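Local atomic coordinates of multicopper oxidase (Pseudomonas thermotolerans, PDB entry 6VOW), a protein that probably acts as a laccase-like oxidase, taking electrons from substrates at one copper and reducing dioxygen at a trinuclear copper cluster. Residues Phe133-His138 / Val150-Val155; Tyr40-Ala45 / Val69-Arg74; Ser168-Thr173 / Arg222-Asp227; Val81-Lys86 / Phe121-Lys126. All blocks are in the same frame, centred on the assembly; numbering follows the deposited sequence. Where two conformers were deposited one is given.

Overall arrangement
From the N terminus, contact 2 comes first. It closes a loop of 23 residues and packs strand 37-49 of one sheet against strand 71-74 of another. Contact 4 then opens at 81-86 and closes 34 residues on at strand 120-126. Its first strand is a neighbour of 37-49. Contact 1 follows as a short loop of 11 residues, containing helix 141-146, and carries copper ligands. Contact 3 has the widest span, 48 residues, and lies in the next sheet along the chain. The four run in series; none nests in or crosses another. Contact 2 touches all three others, and contact 1 also touches contact 3. Contacts 3 and 4 are far apart, about 22 Å between centres.

Contact 1 of 4, residues Phe133-His138 / Val150-Val155. With C2O (Cu-O-Cu linkage), chain B.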
# COMPACT_ATOMS: atom_id res chain seq x y z
N PHE A 133 5.21 -4.37 -1.78
CA PHE A 133 3.76 -4.51 -1.92
C PHE A 133 3.34 -4.66 -0.50
O PHE A 133 4.19 -4.56 0.46
CB PHE A 133 3.41 -5.72 -2.84
CG PHE A 133 3.91 -5.52 -4.18
CD1 PHE A 133 3.30 -4.69 -5.03
CD2 PHE A 133 5.17 -6.01 -4.51
CE1 PHE A 133 3.83 -4.42 -6.27
CE2 PHE A 133 5.75 -5.72 -5.71
CZ PHE A 133 5.06 -4.94 -6.62
N TRP A 134 2.07 -4.90 -0.32
CA TRP A 134 1.60 -5.28 1.04
C TRP A 134 0.36 -6.09 0.93
O TRP A 134 -0.22 -6.26 -0.16
CB TRP A 134 1.38 -4.04 1.97
CG TRP A 134 0.40 -3.03 1.54
CD1 TRP A 134 0.37 -2.35 0.39
CD2 TRP A 134 -0.73 -2.62 2.29
NE1 TRP A 134 -0.70 -1.52 0.39
CE2 TRP A 134 -1.36 -1.64 1.58
CE3 TRP A 134 -1.20 -2.95 3.55
CZ2 TRP A 134 -2.51 -1.05 2.02
CZ3 TRP A 134 -2.30 -2.32 4.02
CH2 TRP A 134 -2.93 -1.34 3.28
N TYR A 135 -0.10 -6.53 2.07
CA TYR A 135 -1.25 -7.39 2.15
C TYR A 135 -2.12 -7.03 3.34
O TYR A 135 -1.64 -6.65 4.42
CB TYR A 135 -0.76 -8.86 2.23
CG TYR A 135 0.02 -9.21 3.48
CD1 TYR A 135 -0.63 -9.78 4.54
CD2 TYR A 135 1.40 -9.06 3.56
CE1 TYR A 135 0.03 -10.14 5.70
CE2 TYR A 135 2.08 -9.45 4.72
CZ TYR A 135 1.34 -10.00 5.78
OH TYR A 135 1.89 -10.37 6.97
N HIS A 136 -3.40 -7.25 3.15
CA HIS A 136 -4.36 -6.90 4.17
C HIS A 136 -5.68 -7.49 3.78
O HIS A 136 -5.83 -7.95 2.70
CB HIS A 136 -4.48 -5.36 4.25
CG HIS A 136 -4.91 -4.74 2.98
ND1 HIS A 136 -6.21 -4.74 2.53
CD2 HIS A 136 -4.18 -4.10 2.04
CE1 HIS A 136 -6.27 -4.11 1.36
NE2 HIS A 136 -5.05 -3.69 1.05
N PRO A 137 -6.64 -7.49 4.70
CA PRO A 137 -7.95 -8.06 4.37
C PRO A 137 -8.66 -7.20 3.47
O PRO A 137 -8.29 -6.03 3.31
CB PRO A 137 -8.69 -8.10 5.72
CG PRO A 137 -7.58 -8.20 6.69
CD PRO A 137 -6.49 -7.36 6.15
N HIS A 138 -9.67 -7.78 2.86
CA HIS A 138 -10.63 -7.02 2.10
C HIS A 138 -12.07 -7.31 2.55
O HIS A 138 -12.97 -7.32 1.76
CB HIS A 138 -10.46 -7.34 0.65
CG HIS A 138 -10.51 -6.14 -0.17
ND1 HIS A 138 -11.70 -5.53 -0.49
CD2 HIS A 138 -9.53 -5.34 -0.64
CE1 HIS A 138 -11.46 -4.45 -1.18
NE2 HIS A 138 -10.16 -4.33 -1.30
N VAL A 150 -2.35 -5.91 8.76
CA VAL A 150 -1.61 -5.35 7.67
C VAL A 150 -0.18 -5.82 7.73
O VAL A 150 0.40 -5.97 8.84
CB VAL A 150 -1.58 -3.83 7.67
CG1 VAL A 150 -2.92 -3.23 7.52
CG2 VAL A 150 -0.87 -3.28 8.83
N GLY A 151 0.39 -6.07 6.57
CA GLY A 151 1.81 -6.49 6.56
C GLY A 151 2.54 -6.08 5.30
O GLY A 151 1.92 -5.87 4.27
N PRO A 152 3.87 -6.02 5.35
CA PRO A 152 4.68 -5.79 4.15
C PRO A 152 4.96 -7.09 3.35
O PRO A 152 5.18 -8.15 3.99
CB PRO A 152 6.01 -5.22 4.72
CG PRO A 152 6.07 -5.60 6.12
CD PRO A 152 4.73 -6.28 6.49
N LEU A 153 4.91 -6.98 2.01
CA LEU A 153 5.39 -8.02 1.03
C LEU A 153 6.48 -7.47 0.13
O LEU A 153 6.25 -6.49 -0.58
CB LEU A 153 4.27 -8.49 0.15
CG LEU A 153 4.53 -9.44 -1.00
CD1 LEU A 153 5.26 -10.64 -0.49
CD2 LEU A 153 3.24 -9.81 -1.69
N VAL A 154 7.68 -8.02 0.23
CA VAL A 154 8.81 -7.65 -0.66
C VAL A 154 8.97 -8.70 -1.74
O VAL A 154 9.12 -9.88 -1.41
CB VAL A 154 10.14 -7.51 0.12
CG1 VAL A 154 11.26 -7.13 -0.79
CG2 VAL A 154 10.03 -6.43 1.19
N VAL A 155 8.92 -8.30 -3.01
CA VAL A 155 9.31 -9.11 -4.11
C VAL A 155 10.71 -8.65 -4.53
O VAL A 155 10.86 -7.55 -5.04
CB VAL A 155 8.27 -9.07 -5.24
CG1 VAL A 155 8.70 -10.00 -6.41
CG2 VAL A 155 6.89 -9.53 -4.69
CU2 C2O B . -4.74 -2.35 -0.41
CU3 C2O B . -8.82 -2.98 -2.43
O1 C2O B . -6.77 -2.52 -1.49
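Y135 lays its ring over G151, which has no side chain. G151 CA sits over one ring face, toward the rim, 3.8 Å from the ring centroid in a CH-pi contact. Chi1 of 65° places Y135 CG between its backbone N and carbonyl carbon, and the end of the side chain comes close to the other strand. P152 O fills the ring edge, in plane, 3.4 Å from Y135 CE2. The Y135 hydroxyl bonds to V69 O. On the same face of the sheet, F133 CB meets L153 CB, and F133 CD2 rests on V155 CG2. The W134 CZ3 corner meets V150 CG1 in the ring plane at 3.7 Å, and W134 CB fits against G151 O. The backbones form an antiparallel ladder with hydrogen-bonded pairs F133/L153 and Y135/G151.

Strand 133-136 runs into the His-X-His motif H136-P137-H138, whose two histidines bind different coppers of the trinuclear cluster. H136 NE2 binds copper CU2 of the Cu-O-Cu linkage at 2.0 Å and H138 NE2 binds copper CU3 at 2.2 Å. H96 and H440 also bind the first, H393 and H438 the second. H136 CD2 lies over one face of W134. H136 ND1 gives its N-H to P137 O at 2.6 Å, within the imidazole plane. This bond and the copper bond hold the ring at both nitrogens; the N-H bond probably makes NE2 a stronger electron donor.

Contact 2 of 4, residues Tyr40-Ala45 / Val69-Arg74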
# COMPACT_ATOMS: atom_id res chain seq x y z
N TYR A 40 4.88 -20.15 2.72
CA TYR A 40 4.57 -19.51 3.96
C TYR A 40 3.24 -20.09 4.47
O TYR A 40 2.35 -20.41 3.66
CB TYR A 40 4.42 -18.01 3.75
CG TYR A 40 5.67 -17.23 3.49
CD1 TYR A 40 6.48 -16.87 4.53
CD2 TYR A 40 6.05 -16.88 2.22
CE1 TYR A 40 7.61 -16.13 4.32
CE2 TYR A 40 7.18 -16.16 2.01
CZ TYR A 40 7.97 -15.82 3.08
OH TYR A 40 9.07 -15.08 2.94
N GLU A 41 3.18 -20.30 5.78
CA GLU A 41 1.95 -20.53 6.54
C GLU A 41 1.72 -19.23 7.30
O GLU A 41 2.56 -18.87 8.16
CB GLU A 41 2.13 -21.66 7.56
CG GLU A 41 0.83 -21.97 8.28
CD GLU A 41 0.92 -22.96 9.42
OE1 GLU A 41 1.67 -22.79 10.39
OE2 GLU A 41 0.17 -23.92 9.37
N LEU A 42 0.61 -18.54 6.97
CA LEU A 42 0.33 -17.23 7.55
C LEU A 42 -0.96 -17.32 8.34
O LEU A 42 -2.01 -17.62 7.78
CB LEU A 42 0.18 -16.14 6.50
CG LEU A 42 0.14 -14.72 7.08
CD1 LEU A 42 1.37 -14.43 7.95
CD2 LEU A 42 0.05 -13.65 6.03
N ILE A 43 -0.89 -17.02 9.64
CA ILE A 43 -2.06 -17.08 10.56
C ILE A 43 -2.47 -15.65 11.06
O ILE A 43 -1.67 -14.95 11.65
CB ILE A 43 -1.66 -17.94 11.77
CG1 ILE A 43 -1.37 -19.39 11.38
CG2 ILE A 43 -2.70 -17.93 12.82
CD1 ILE A 43 -0.68 -20.17 12.47
N ALA A 44 -3.73 -15.27 10.82
CA ALA A 44 -4.40 -14.12 11.42
C ALA A 44 -5.00 -14.54 12.79
O ALA A 44 -5.77 -15.49 12.93
CB ALA A 44 -5.49 -13.67 10.50
N ALA A 45 -4.68 -13.80 13.81
CA ALA A 45 -5.07 -14.16 15.16
C ALA A 45 -4.94 -12.94 16.05
O ALA A 45 -4.18 -12.03 15.69
CB ALA A 45 -4.19 -15.25 15.71
N VAL A 69 3.93 -9.98 9.90
CA VAL A 69 5.19 -10.51 9.45
C VAL A 69 5.53 -10.10 8.00
O VAL A 69 4.63 -9.89 7.15
CB VAL A 69 5.10 -12.04 9.49
CG1 VAL A 69 4.71 -12.52 8.11
CG2 VAL A 69 6.41 -12.62 9.96
N GLU A 70 6.83 -9.94 7.73
CA GLU A 70 7.27 -9.60 6.36
C GLU A 70 7.21 -10.84 5.42
O GLU A 70 7.74 -11.83 5.70
CB GLU A 70 8.62 -8.83 6.25
CG GLU A 70 8.75 -8.23 4.81
CD GLU A 70 9.92 -7.25 4.57
OE1 GLU A 70 10.80 -7.64 3.80
OE2 GLU A 70 9.97 -6.08 5.05
N LEU A 71 6.43 -10.81 4.38
CA LEU A 71 6.52 -11.88 3.38
C LEU A 71 7.54 -11.53 2.29
O LEU A 71 7.55 -10.37 1.74
CB LEU A 71 5.17 -12.18 2.78
CG LEU A 71 4.31 -13.27 3.41
CD1 LEU A 71 4.08 -13.15 4.83
CD2 LEU A 71 2.94 -13.25 2.77
N ARG A 72 8.44 -12.47 1.99
CA ARG A 72 9.38 -12.21 0.84
C ARG A 72 9.18 -13.21 -0.26
O ARG A 72 8.97 -14.41 0.05
CB ARG A 72 10.84 -12.39 1.17
CG ARG A 72 11.35 -11.72 2.38
CD ARG A 72 11.54 -10.27 2.15
NE ARG A 72 12.74 -9.96 1.41
CZ ARG A 72 13.47 -8.86 1.60
NH1 ARG A 72 13.18 -7.91 2.51
NH2 ARG A 72 14.50 -8.72 0.85
N CYS A 73 9.23 -12.71 -1.50
CA CYS A 73 9.32 -13.54 -2.66
C CYS A 73 10.40 -12.98 -3.58
O CYS A 73 11.14 -12.04 -3.22
CB CYS A 73 7.98 -13.62 -3.39
SG CYS A 73 7.76 -15.10 -4.55
N ARG A 74 10.57 -13.59 -4.75
CA ARG A 74 11.63 -13.18 -5.67
C ARG A 74 10.91 -13.11 -6.92
O ARG A 74 9.98 -13.92 -7.10
CB ARG A 74 12.73 -14.27 -5.70
CG ARG A 74 13.67 -14.34 -6.90
CD ARG A 74 15.00 -13.74 -6.57
NE ARG A 74 15.53 -14.30 -5.33
CZ ARG A 74 16.45 -13.72 -4.57
NH1 ARG A 74 16.96 -12.53 -4.88
NH2 ARG A 74 16.86 -14.32 -3.46
O HOH W 1 9.77 -13.85 5.05
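Y40 overlaps L71 with one face of its ring. L71 CG stands 4.1 Å from the ring centroid, almost on the ring normal, in a CH-pi contact. The two side chains run past each other in opposite directions. Chi1 of -72° puts Y40 CG anti to its carbonyl carbon, and the ring points across to 69-74. The hydroxyl lands on the backbone at R72: R72 N donates to Y40 OH at 2.8 Å. R72 O lies in the ring plane at the edge, 3.2 Å from Y40 CE2. R72 CB touches the hydroxyl as well.

Two residues on, L42 CD2 meets L71 CD1 at 4.2 Å. L42 CD1 also approaches V69 CG1, but V69 has two conformers and this touch is less sure. The R72 side chain bends at chi2 and chi3 and leads away from Y40. Its NH1 forms a salt bridge with E70 OE1 at 2.7 Å, in the guanidinium plane. E156 and E166 are further acidic partners of R72, and E70 OE2 bonds to S168 OG.

The strand axes stay 9.8 Å apart, so this is packing between sheets. It joins the two sheets of the first cupredoxin-like sandwich. Strand 71-74 is outermost in its sheet, with L71 paired to strand 151-156. R72 N faces the other way and is satisfied by the Y40 hydroxyl. A water links that hydroxyl to E70 O, donating to the carbonyl. One phenol thus gives the sandwich apolar packing at its face and a polar grip on an edge strand at its tip.

Contact 3 of 4, residues Ser168-Thr173 / Arg222-Asp227; sequences SLSLKT and RLFNLD
D227 CG stands anti to its backbone N (chi1 -160°), and OD1 meets T173 N. The bond is modelled very short, so its exact length is doubtful. F224 CG stands anti to its carbonyl carbon (chi1 -52°), on the face shared with S168 and S170. L169 O lies in the F224 ring plane, 3.5 Å from CD1. F224 CE1 rests on S168 CB, and L226 CD1 on S170 OG at 3.5 Å. On the opposite face, L169 and L223 lie side by side, with L169 CB 3.7 Å from L223 CD2.

The backbones form a parallel ladder: L169 N to R222 O, F224 N to L169 O, L171 N to F224 O and L226 N to L171 O. It joins strands 165-174 and 218-225, neighbours in a sheet of the second cupredoxin-like domain. P152 of the first domain packs on S170 and F224.

Where strand 218-225 ends, N225 OD1 accepts from D227 N at 2.7 Å, an Asx turn that sets the place of D227. T229 N and V230 N both donate to D227 OD2, which would favour a negative charge, but the close approach of T173 O to OD1 leaves the ionisation state open.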
# COMPACT_ATOMS: atom_id res chain seq x y z
N SER A 168 13.14 -2.33 6.07
CA SER A 168 11.72 -2.20 5.91
C SER A 168 11.10 -1.35 7.02
O SER A 168 11.35 -1.61 8.21
CB SER A 168 11.05 -3.56 5.94
OG SER A 168 11.44 -4.32 4.81
N LEU A 169 10.30 -0.35 6.63
CA LEU A 169 9.60 0.63 7.56
C LEU A 169 8.13 0.61 7.29
O LEU A 169 7.72 1.06 6.24
CB LEU A 169 10.09 2.08 7.38
CG LEU A 169 11.21 2.39 8.36
CD1 LEU A 169 12.27 1.32 8.40
CD2 LEU A 169 11.85 3.69 7.96
N SER A 170 7.37 0.04 8.21
CA SER A 170 5.92 -0.07 8.05
C SER A 170 5.27 0.94 8.97
O SER A 170 5.38 0.84 10.18
CB SER A 170 5.44 -1.49 8.40
OG SER A 170 5.84 -2.44 7.41
N LEU A 171 4.65 1.94 8.36
CA LEU A 171 3.97 3.00 9.08
C LEU A 171 2.54 2.65 9.38
O LEU A 171 1.82 2.23 8.52
CB LEU A 171 3.92 4.23 8.20
CG LEU A 171 5.32 4.77 7.92
CD1 LEU A 171 5.30 5.75 6.76
CD2 LEU A 171 5.75 5.46 9.17
N LYS A 172 2.14 2.91 10.61
CA LYS A 172 0.76 2.74 11.00
C LYS A 172 0.40 3.72 12.11
O LYS A 172 1.14 3.87 13.13
CB LYS A 172 0.47 1.29 11.41
CG LYS A 172 -1.02 1.03 11.49
CD LYS A 172 -1.33 -0.41 11.76
CE LYS A 172 -2.62 -0.74 11.03
NZ LYS A 172 -3.80 -0.13 11.67
N THR A 173 -0.74 4.39 11.90
CA THR A 173 -1.26 5.38 12.86
C THR A 173 -2.51 4.75 13.48
O THR A 173 -3.58 4.70 12.87
CB THR A 173 -1.51 6.72 12.12
OG1 THR A 173 -0.22 7.22 11.83
CG2 THR A 173 -2.30 7.80 12.98
N ARG A 222 12.71 0.72 2.61
CA ARG A 222 11.44 0.31 1.99
C ARG A 222 10.37 0.88 2.90
O ARG A 222 10.31 0.49 4.05
CB ARG A 222 11.35 -1.24 1.97
CG ARG A 222 12.44 -1.89 1.16
CD ARG A 222 12.36 -3.39 1.31
NE ARG A 222 13.35 -4.15 0.50
CZ ARG A 222 13.25 -4.40 -0.80
NH1 ARG A 222 12.31 -3.93 -1.51
NH2 ARG A 222 14.18 -5.14 -1.43
N LEU A 223 9.56 1.80 2.38
CA LEU A 223 8.60 2.55 3.24
C LEU A 223 7.24 2.13 2.82
O LEU A 223 6.86 2.29 1.64
CB LEU A 223 8.76 4.02 2.99
CG LEU A 223 10.00 4.51 3.77
CD1 LEU A 223 10.68 5.67 3.08
CD2 LEU A 223 9.53 4.94 5.13
N PHE A 224 6.53 1.54 3.76
CA PHE A 224 5.18 1.05 3.55
C PHE A 224 4.21 1.83 4.42
O PHE A 224 4.36 1.92 5.65
CB PHE A 224 5.05 -0.43 3.95
CG PHE A 224 6.06 -1.34 3.34
CD1 PHE A 224 7.30 -1.47 3.89
CD2 PHE A 224 5.73 -2.12 2.26
CE1 PHE A 224 8.19 -2.40 3.34
CE2 PHE A 224 6.63 -2.97 1.67
CZ PHE A 224 7.85 -3.16 2.26
N ASN A 225 3.19 2.38 3.80
CA ASN A 225 2.16 3.05 4.59
C ASN A 225 1.06 2.01 4.79
O ASN A 225 0.27 1.71 3.87
CB ASN A 225 1.66 4.32 3.89
CG ASN A 225 0.51 4.99 4.68
OD1 ASN A 225 -0.16 4.35 5.50
ND2 ASN A 225 0.29 6.28 4.41
N LEU A 226 1.04 1.42 5.98
CA LEU A 226 0.11 0.42 6.25
C LEU A 226 -1.08 0.98 6.97
O LEU A 226 -1.89 0.20 7.44
CB LEU A 226 0.73 -0.77 7.00
CG LEU A 226 1.97 -1.33 6.36
CD1 LEU A 226 2.35 -2.57 7.14
CD2 LEU A 226 1.76 -1.72 4.90
N ASP A 227 -1.26 2.30 6.93
CA ASP A 227 -2.33 2.92 7.63
C ASP A 227 -3.64 2.91 6.90
O ASP A 227 -3.67 2.90 5.74
CB ASP A 227 -1.98 4.33 8.00
CG ASP A 227 -2.88 4.83 9.15
OD1 ASP A 227 -2.66 4.33 10.32
OD2 ASP A 227 -3.85 5.62 8.84
O HOH W 2 -4.72 2.74 11.08
O HOH W 3 -4.80 6.14 11.27

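Contact 4 of 4, residues Val81-Lys86 / Phe121-Lys126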
# COMPACT_ATOMS: atom_id res chain seq x y z
N VAL A 81 1.02 -19.16 -0.01
CA VAL A 81 0.73 -18.81 1.37
C VAL A 81 -0.51 -19.56 1.77
O VAL A 81 -1.58 -19.36 1.21
CB VAL A 81 0.47 -17.33 1.58
CG1 VAL A 81 0.16 -17.13 3.08
CG2 VAL A 81 1.68 -16.53 1.11
N ARG A 82 -0.31 -20.45 2.72
CA ARG A 82 -1.36 -21.17 3.42
C ARG A 82 -1.87 -20.19 4.48
O ARG A 82 -1.25 -20.03 5.53
CB ARG A 82 -0.77 -22.47 3.99
CG ARG A 82 -1.58 -23.21 5.02
CD ARG A 82 -2.82 -23.74 4.44
NE ARG A 82 -2.64 -24.87 3.50
CZ ARG A 82 -2.54 -26.14 3.83
NH1 ARG A 82 -2.48 -26.54 5.10
NH2 ARG A 82 -2.45 -27.03 2.87
N PHE A 83 -2.97 -19.49 4.12
CA PHE A 83 -3.55 -18.60 5.02
C PHE A 83 -4.62 -19.27 5.92
O PHE A 83 -5.54 -19.89 5.48
CB PHE A 83 -4.14 -17.38 4.35
CG PHE A 83 -4.97 -16.60 5.29
CD1 PHE A 83 -4.39 -16.03 6.44
CD2 PHE A 83 -6.29 -16.42 5.07
CE1 PHE A 83 -5.17 -15.26 7.33
CE2 PHE A 83 -7.09 -15.66 5.97
CZ PHE A 83 -6.53 -15.10 7.07
N ILE A 84 -4.43 -19.13 7.20
CA ILE A 84 -5.28 -19.77 8.18
C ILE A 84 -5.91 -18.70 9.02
O ILE A 84 -5.19 -17.94 9.67
CB ILE A 84 -4.49 -20.68 9.11
CG1 ILE A 84 -3.72 -21.75 8.27
CG2 ILE A 84 -5.45 -21.42 10.03
CD1 ILE A 84 -2.75 -22.62 9.08
N ASN A 85 -7.23 -18.68 9.05
CA ASN A 85 -7.99 -17.66 9.80
C ASN A 85 -8.23 -18.13 11.26
O ASN A 85 -9.05 -19.01 11.51
CB ASN A 85 -9.30 -17.41 9.10
CG ASN A 85 -10.12 -16.34 9.76
OD1 ASN A 85 -9.66 -15.65 10.63
ND2 ASN A 85 -11.29 -16.17 9.32
N LYS A 86 -7.47 -17.60 12.21
CA LYS A 86 -7.77 -17.84 13.64
C LYS A 86 -8.36 -16.62 14.38
O LYS A 86 -8.16 -16.40 15.60
CB LYS A 86 -6.55 -18.34 14.33
CG LYS A 86 -6.05 -19.69 13.81
CD LYS A 86 -5.03 -20.25 14.82
CE LYS A 86 -4.73 -21.73 14.70
NZ LYS A 86 -3.42 -22.07 15.33
N PHE A 121 -6.87 -20.85 3.42
CA PHE A 121 -7.00 -20.60 1.98
C PHE A 121 -5.54 -20.54 1.53
O PHE A 121 -4.64 -20.04 2.26
CB PHE A 121 -7.75 -19.29 1.64
CG PHE A 121 -8.08 -19.13 0.19
CD1 PHE A 121 -7.19 -18.47 -0.67
CD2 PHE A 121 -9.30 -19.64 -0.35
CE1 PHE A 121 -7.52 -18.27 -2.02
CE2 PHE A 121 -9.62 -19.45 -1.72
CZ PHE A 121 -8.73 -18.76 -2.55
N ASP A 122 -5.30 -21.14 0.38
CA ASP A 122 -3.96 -21.22 -0.16
C ASP A 122 -3.87 -20.20 -1.26
O ASP A 122 -4.45 -20.42 -2.34
CB ASP A 122 -3.73 -22.59 -0.69
CG ASP A 122 -3.28 -23.58 0.35
OD1 ASP A 122 -2.57 -23.23 1.29
OD2 ASP A 122 -3.59 -24.77 0.19
N TYR A 123 -3.15 -19.11 -0.98
CA TYR A 123 -2.89 -18.09 -2.01
C TYR A 123 -1.62 -18.51 -2.68
O TYR A 123 -0.61 -18.55 -2.04
CB TYR A 123 -2.78 -16.64 -1.47
CG TYR A 123 -4.07 -16.15 -0.81
CD1 TYR A 123 -5.06 -15.54 -1.53
CD2 TYR A 123 -4.26 -16.29 0.56
CE1 TYR A 123 -6.23 -15.11 -0.93
CE2 TYR A 123 -5.42 -15.86 1.18
CZ TYR A 123 -6.40 -15.29 0.43
OH TYR A 123 -7.53 -14.92 1.06
N VAL A 124 -1.69 -18.85 -3.96
CA VAL A 124 -0.53 -19.14 -4.81
C VAL A 124 -0.54 -18.26 -6.03
O VAL A 124 -1.53 -18.28 -6.81
CB VAL A 124 -0.53 -20.58 -5.46
CG1 VAL A 124 0.88 -21.13 -5.49
CG2 VAL A 124 -1.48 -21.54 -4.80
N PHE A 125 0.54 -17.53 -6.26
CA PHE A 125 0.59 -16.74 -7.51
C PHE A 125 2.05 -16.41 -7.75
O PHE A 125 2.90 -16.53 -6.83
CB PHE A 125 -0.23 -15.46 -7.39
CG PHE A 125 0.07 -14.69 -6.12
CD1 PHE A 125 -0.61 -14.98 -4.93
CD2 PHE A 125 1.06 -13.68 -6.07
CE1 PHE A 125 -0.32 -14.25 -3.76
CE2 PHE A 125 1.30 -12.96 -4.89
CZ PHE A 125 0.59 -13.25 -3.76
N LYS A 126 2.35 -16.13 -8.99
CA LYS A 126 3.69 -15.71 -9.35
C LYS A 126 3.71 -14.20 -9.12
O LYS A 126 2.74 -13.49 -9.41
CB LYS A 126 4.01 -16.03 -10.85
CG LYS A 126 3.95 -17.48 -11.29
CD LYS A 126 4.28 -17.64 -12.79
CE LYS A 126 5.77 -17.57 -13.07
NZ LYS A 126 6.51 -18.65 -12.34
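V81/Y123 and F83/F121 are the hydrogen-bonded pairs of an antiparallel ladder at the margin of a sheet. Strand 120-126 is the outermost strand, and 78-85 lies between it and strand 37-49, where V81 touches L42 and F83 touches A44. V81 N donates to Y123 O and Y123 N to V81 O, both at 2.7 Å. F83 N donates to F121 O at 2.6 Å. The return bond from F121 N to F83 O is less sure.

Between these pairs, R82 and D122 face each other as a non-hydrogen-bonded pair and join by a salt bridge. R82 CG is anti to the backbone N (chi1 166°). The bends at chi2 and chi3 bring NE back beside D122, which it meets with the edge of the guanidinium. R82 NE meets D122 OD1 at 2.8 Å, on the syn side but 23° out of the carboxylate plane. The oxygen lies in the guanidinium plane, but the carboxylate plane is turned 36° from it. A weak bond from R82 NE reaches D122 OD2 at 3.4 Å. Y120 gives R82 a cation-pi partner.

The sheet is one half of the first cupredoxin-like beta-sandwich. Its other face carries V81, F83, F121 and Y123. Here F83 and Y123 lie side by side. F83 CB fits the edge of the Y123 ring in its plane, 3.7 Å from CE2. F121 CD1 lies over the centre of one face of that ring, 3.4 Å above its plane. The Y123 hydroxyl is bonded to Q112 NE2 and I93 N, and its ring meets W95 edge-to-face.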